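Local structure of glycerol-3-phosphate dehydrogenase [NAD(+)] (Dunaliella salina, 6IUY) at residues D345-A351 / V373-T379. The protein probably interconverts sn-glycerol 3-phosphate and dihydroxyacetone phosphate with NAD(+), and pairs this dehydrogenase with a haloacid dehalogenase-like phosphatase domain. Numbering follows the deposited sequence.
With NAD (nicotinamide-adenine-dinucleotide), chain C.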
ATOM      1  N   ASP A 345      21.812  17.137  21.935  1.00 37.74           N
ATOM      2  CA  ASP A 345      22.390  16.110  21.062  1.00 43.02           C
ATOM      3  C   ASP A 345      21.335  15.534  20.110  1.00 44.14           C
ATOM      4  O   ASP A 345      21.642  15.110  18.998  1.00 43.88           O
ATOM      5  CB  ASP A 345      22.994  14.986  21.905  1.00 40.43           C
ATOM      6  CG  ASP A 345      23.975  15.508  22.943  1.00 44.15           C
ATOM      7  OD1 ASP A 345      25.072  15.942  22.539  1.00 42.05           O
ATOM      8  OD2 ASP A 345      23.642  15.491  24.146  1.00 44.68           O
ATOM      9  N   ALA A 346      20.091  15.536  20.574  1.00 40.90           N
ATOM     10  CA  ALA A 346      18.968  14.991  19.827  1.00 42.65           C
ATOM     11  C   ALA A 346      17.914  16.069  19.632  1.00 37.41           C
ATOM     12  O   ALA A 346      17.273  16.472  20.587  1.00 40.66           O
ATOM     13  CB  ALA A 346      18.384  13.794  20.564  1.00 35.44           C
ATOM     14  N   LEU A 347      17.754  16.545  18.404  1.00 37.75           N
ATOM     15  CA  LEU A 347      16.755  17.568  18.099  1.00 39.01           C
ATOM     16  C   LEU A 347      15.516  16.994  17.416  1.00 40.94           C
ATOM     17  O   LEU A 347      15.630  16.378  16.363  1.00 41.40           O
ATOM     18  CB  LEU A 347      17.342  18.648  17.179  1.00 40.05           C
ATOM     19  CG  LEU A 347      18.321  19.694  17.698  1.00 45.23           C
ATOM     20  CD1 LEU A 347      18.699  20.646  16.559  1.00 44.39           C
ATOM     21  CD2 LEU A 347      17.675  20.464  18.838  1.00 41.82           C
ATOM     22  N   ILE A 348      14.344  17.240  17.998  1.00 40.12           N
ATOM     23  CA  ILE A 348      13.074  16.904  17.387  1.00 37.24           C
ATOM     24  C   ILE A 348      12.442  18.177  16.824  1.00 38.97           C
ATOM     25  O   ILE A 348      12.188  19.137  17.543  1.00 35.17           O
ATOM     26  CB  ILE A 348      12.131  16.220  18.407  1.00 36.97           C
ATOM     27  CG1 ILE A 348      12.808  14.990  18.988  1.00 37.02           C
ATOM     28  CG2 ILE A 348      10.825  15.790  17.758  1.00 36.56           C
ATOM     29  CD1 ILE A 348      12.164  14.464  20.237  1.00 32.40           C
ATOM     30  N   PHE A 349      12.219  18.205  15.517  1.00 37.13           N
ATOM     31  CA  PHE A 349      11.555  19.343  14.920  1.00 35.37           C
ATOM     32  C   PHE A 349      10.063  19.016  14.728  1.00 41.48           C
ATOM     33  O   PHE A 349       9.722  18.079  14.004  1.00 38.79           O
ATOM     34  CB  PHE A 349      12.230  19.730  13.604  1.00 33.97           C
ATOM     35  CG  PHE A 349      13.589  20.362  13.788  1.00 40.43           C
ATOM     36  CD1 PHE A 349      13.708  21.721  14.069  1.00 42.12           C
ATOM     37  CD2 PHE A 349      14.749  19.603  13.692  1.00 36.50           C
ATOM     38  CE1 PHE A 349      14.967  22.316  14.262  1.00 40.12           C
ATOM     39  CE2 PHE A 349      16.013  20.195  13.872  1.00 42.81           C
ATOM     40  CZ  PHE A 349      16.111  21.556  14.161  1.00 36.00           C
ATOM     41  N   CYS A 350       9.188  19.777  15.400  1.00 39.71           N
ATOM     42  CA  CYS A 350       7.735  19.583  15.341  1.00 33.52           C
ATOM     43  C   CYS A 350       6.980  20.906  15.479  1.00 34.63           C
ATOM     44  O   CYS A 350       6.368  21.178  16.498  1.00 36.73           O
ATOM     45  CB  CYS A 350       7.270  18.613  16.421  1.00 32.98           C
ATOM     46  SG  CYS A 350       5.575  17.993  16.158  1.00 37.54           S
ATOM     47  N   ALA A 351       7.032  21.739  14.446  1.00 35.97           N
ATOM     48  CA  ALA A 351       6.330  23.015  14.473  1.00 39.15           C
ATOM     49  C   ALA A 351       5.567  23.136  13.173  1.00 38.09           C
ATOM     50  O   ALA A 351       6.009  22.567  12.189  1.00 35.97           O
ATOM     51  CB  ALA A 351       7.320  24.178  14.638  1.00 33.98           C
ATOM     52  N   VAL A 373      25.008  16.521  15.752  1.00 47.13           N
ATOM     53  CA  VAL A 373      23.679  16.439  16.350  1.00 49.97           C
ATOM     54  C   VAL A 373      22.755  15.576  15.492  1.00 43.87           C
ATOM     55  O   VAL A 373      22.776  15.671  14.275  1.00 45.89           O
ATOM     56  CB  VAL A 373      23.039  17.836  16.540  1.00 48.67           C
ATOM     57  CG1 VAL A 373      22.945  18.553  15.220  1.00 52.69           C
ATOM     58  CG2 VAL A 373      21.648  17.695  17.123  1.00 45.32           C
ATOM     59  N   LYS A 374      21.943  14.744  16.134  1.00 43.11           N
ATOM     60  CA  LYS A 374      20.949  13.952  15.410  1.00 46.41           C
ATOM     61  C   LYS A 374      19.641  14.756  15.359  1.00 44.54           C
ATOM     62  O   LYS A 374      19.223  15.331  16.372  1.00 48.00           O
ATOM     63  CB  LYS A 374      20.724  12.589  16.078  1.00 47.21           C
ATOM     64  CG  LYS A 374      21.995  11.775  16.374  1.00 49.41           C
ATOM     65  CD  LYS A 374      22.670  11.270  15.099  1.00 48.50           C
ATOM     66  CE  LYS A 374      23.969  10.517  15.386  1.00 57.25           C
ATOM     67  NZ  LYS A 374      23.873   9.575  16.555  1.00 58.75           N
ATOM     68  N   ALA A 375      19.009  14.821  14.191  1.00 43.37           N
ATOM     69  CA  ALA A 375      17.720  15.501  14.076  1.00 45.02           C
ATOM     70  C   ALA A 375      16.623  14.532  13.616  1.00 41.91           C
ATOM     71  O   ALA A 375      16.890  13.566  12.897  1.00 42.08           O
ATOM     72  CB  ALA A 375      17.824  16.669  13.119  1.00 34.48           C
ATOM     73  N   ILE A 376      15.389  14.793  14.037  1.00 42.49           N
ATOM     74  CA  ILE A 376      14.232  14.141  13.419  1.00 41.22           C
ATOM     75  C   ILE A 376      13.114  15.150  13.276  1.00 38.00           C
ATOM     76  O   ILE A 376      12.952  16.033  14.108  1.00 36.59           O
ATOM     77  CB  ILE A 376      13.742  12.932  14.225  1.00 36.98           C
ATOM     78  CG1 ILE A 376      12.666  12.160  13.449  1.00 40.36           C
ATOM     79  CG2 ILE A 376      13.252  13.376  15.597  1.00 35.61           C
ATOM     80  CD1 ILE A 376      12.360  10.750  14.019  1.00 35.04           C
ATOM     81  N   SER A 377      12.353  15.016  12.202  1.00 35.63           N
ATOM     82  CA  SER A 377      11.247  15.919  11.919  1.00 35.53           C
ATOM     83  C   SER A 377       9.921  15.178  11.996  1.00 42.30           C
ATOM     84  O   SER A 377       9.780  14.066  11.477  1.00 39.78           O
ATOM     85  CB  SER A 377      11.429  16.542  10.540  1.00 37.22           C
ATOM     86  OG  SER A 377      10.296  17.309  10.189  1.00 39.23           O
ATOM     87  N   LEU A 378       8.961  15.780  12.681  1.00 42.00           N
ATOM     88  CA  LEU A 378       7.610  15.259  12.787  1.00 37.63           C
ATOM     89  C   LEU A 378       6.670  16.101  11.930  1.00 36.77           C
ATOM     90  O   LEU A 378       5.462  15.881  11.914  1.00 37.87           O
ATOM     91  CB  LEU A 378       7.149  15.277  14.247  1.00 32.84           C
ATOM     92  CG  LEU A 378       7.496  14.081  15.126  1.00 40.50           C
ATOM     93  CD1 LEU A 378       8.992  13.756  15.078  1.00 38.55           C
ATOM     94  CD2 LEU A 378       7.051  14.347  16.548  1.00 36.14           C
ATOM     95  N   THR A 379       7.241  17.052  11.198  1.00 37.44           N
ATOM     96  CA  THR A 379       6.475  18.121  10.565  1.00 33.95           C
ATOM     97  C   THR A 379       5.995  17.807   9.138  1.00 40.08           C
ATOM     98  O   THR A 379       6.722  17.205   8.337  1.00 44.82           O
ATOM     99  CB  THR A 379       7.322  19.409  10.545  1.00 33.54           C
ATOM    100  OG1 THR A 379       7.513  19.858  11.892  1.00 38.81           O
ATOM    101  CG2 THR A 379       6.645  20.525   9.730  1.00 32.05           C
TER
HETATM  102  PA  NAD C 701      -0.400  23.182  16.186  1.00 34.79           P
HETATM  103  O1A NAD C 701      -1.012  22.770  17.461  1.00 30.91           O
HETATM  104  O2A NAD C 701      -1.253  22.894  14.958  1.00 37.43           O
HETATM  105  O5B NAD C 701      -0.105  24.784  16.181  1.00 35.89           O
HETATM  106  C5B NAD C 701       0.064  25.492  17.418  1.00 35.64           C
HETATM  107  C4B NAD C 701       1.515  26.026  17.521  1.00 35.69           C
HETATM  108  O4B NAD C 701       1.710  26.953  16.624  1.00 40.83           O
HETATM  109  C3B NAD C 701       1.698  26.742  18.863  1.00 39.02           C
HETATM  110  O3B NAD C 701       2.404  26.009  19.755  1.00 39.80           O
HETATM  111  C2B NAD C 701       2.468  28.028  18.506  1.00 36.02           C
HETATM  112  O2B NAD C 701       3.594  28.192  19.476  1.00 44.05           O
HETATM  113  C1B NAD C 701       2.873  27.822  17.299  1.00 35.72           C
HETATM  114  N9A NAD C 701       3.031  29.051  16.644  1.00 36.63           N
HETATM  115  C8A NAD C 701       2.105  30.006  16.397  1.00 36.67           C
HETATM  116  N7A NAD C 701       2.726  31.010  15.740  1.00 36.88           N
HETATM  117  C5A NAD C 701       4.040  30.692  15.597  1.00 39.71           C
HETATM  118  C6A NAD C 701       5.113  31.356  15.029  1.00 38.14           C
HETATM  119  N6A NAD C 701       5.088  32.640  14.417  1.00 43.24           N
HETATM  120  N1A NAD C 701       6.323  30.784  15.011  1.00 41.02           N
HETATM  121  C2A NAD C 701       6.491  29.551  15.569  1.00 41.90           C
HETATM  122  N3A NAD C 701       5.449  28.902  16.136  1.00 35.87           N
HETATM  123  C4A NAD C 701       4.226  29.477  16.146  1.00 37.95           C
HETATM  124  O3  NAD C 701       1.004  22.415  16.052  1.00 36.60           O
HETATM  125  PN  NAD C 701       1.249  20.830  16.050  1.00 35.86           P
HETATM  126  O1N NAD C 701      -0.028  20.079  16.383  1.00 37.32           O
HETATM  127  O2N NAD C 701       2.326  20.452  17.041  1.00 32.00           O
HETATM  128  O5D NAD C 701       1.643  20.430  14.575  1.00 36.21           O
HETATM  129  C5D NAD C 701       2.887  20.812  14.017  1.00 39.20           C
HETATM  130  C4D NAD C 701       3.227  19.790  12.923  1.00 37.00           C
HETATM  131  O4D NAD C 701       2.887  18.574  13.309  1.00 34.47           O
HETATM  132  C3D NAD C 701       2.392  20.094  11.696  1.00 34.45           C
HETATM  133  O3D NAD C 701       3.187  20.070  10.613  1.00 34.45           O
HETATM  134  C2D NAD C 701       1.343  18.949  11.629  1.00 38.45           C
HETATM  135  O2D NAD C 701       0.944  18.795  10.205  1.00 36.92           O
HETATM  136  C1D NAD C 701       1.974  17.927  12.133  1.00 37.75           C
HETATM  137  N1N NAD C 701       1.136  16.907  12.730  1.00 38.38           N
HETATM  138  C2N NAD C 701       0.059  17.212  13.536  1.00 36.14           C
HETATM  139  C3N NAD C 701      -0.715  16.193  14.090  1.00 41.35           C
HETATM  140  C7N NAD C 701      -1.928  16.578  14.965  1.00 41.30           C
HETATM  141  O7N NAD C 701      -2.780  15.752  15.230  1.00 41.86           O
HETATM  142  N7N NAD C 701      -2.015  17.926  15.468  1.00 40.80           N
HETATM  143  C4N NAD C 701      -0.420  14.868  13.852  1.00 43.10           C
HETATM  144  C5N NAD C 701       0.677  14.554  13.069  1.00 38.17           C
HETATM  145  C6N NAD C 701       1.449  15.581  12.525  1.00 39.32           C
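With chi1 at -67°, Thr379 places OG1 beside its own backbone N and reaches across to Ala351, where the hydroxyl donates to the carbonyl O over 3.1 Å, approaching tilted from the carbonyl plane. The methyl CG2 of Thr379 also touches the Ala351 O, and CG2 of Thr379 comes within 3.6 Å of the nicotinamide-ribose hydroxyl O3D of NAD. Cys350 has SG anti to its backbone N (chi1 -165°), which lays the sulfur against CB of Leu378 at 3.7 Å and next to Trp267 and Ala268 of the dinucleotide site. Exchanging Thr379 for an alanine would probably leave the Ala351 carbonyl without this donor and open a gap beside that ribose.

These residues directly follow strands 346-349 and 374-377, neighbouring parallel strands of the central sheet of the Rossmann-type NAD-binding domain, joined through helix 356-366 as a beta-alpha-beta unit. Their C-terminal ends deliver Cys350, Ala351, Leu378 and Thr379 to the cofactor. Five backbone hydrogen bonds alternate between the strands, from Lys374 N on Asp345 O to Leu378 N on Phe349 O, the latter 2.8 Å long and nearly straight at 174°. On one face Ile348 and Ile376 lie side by side, CG1 to CG2 3.8 Å, while CG2 of Ile348 also meets CD1 of Leu378; strand 257-262 flanks Ile348. The opposite face carries Leu347, whose CG packs on CG2 of Val373, and Phe349, which turns a ring edge to Ala375, CE2 lying 4.0 Å from its CB. Helices 356-366 and 392-400 cover that ring. At the end of strand 374-377, Ser377 OG accepts from Thr379 N in an ST turn, tying down the backbone from which the threonine hydroxyl reaches Ala351.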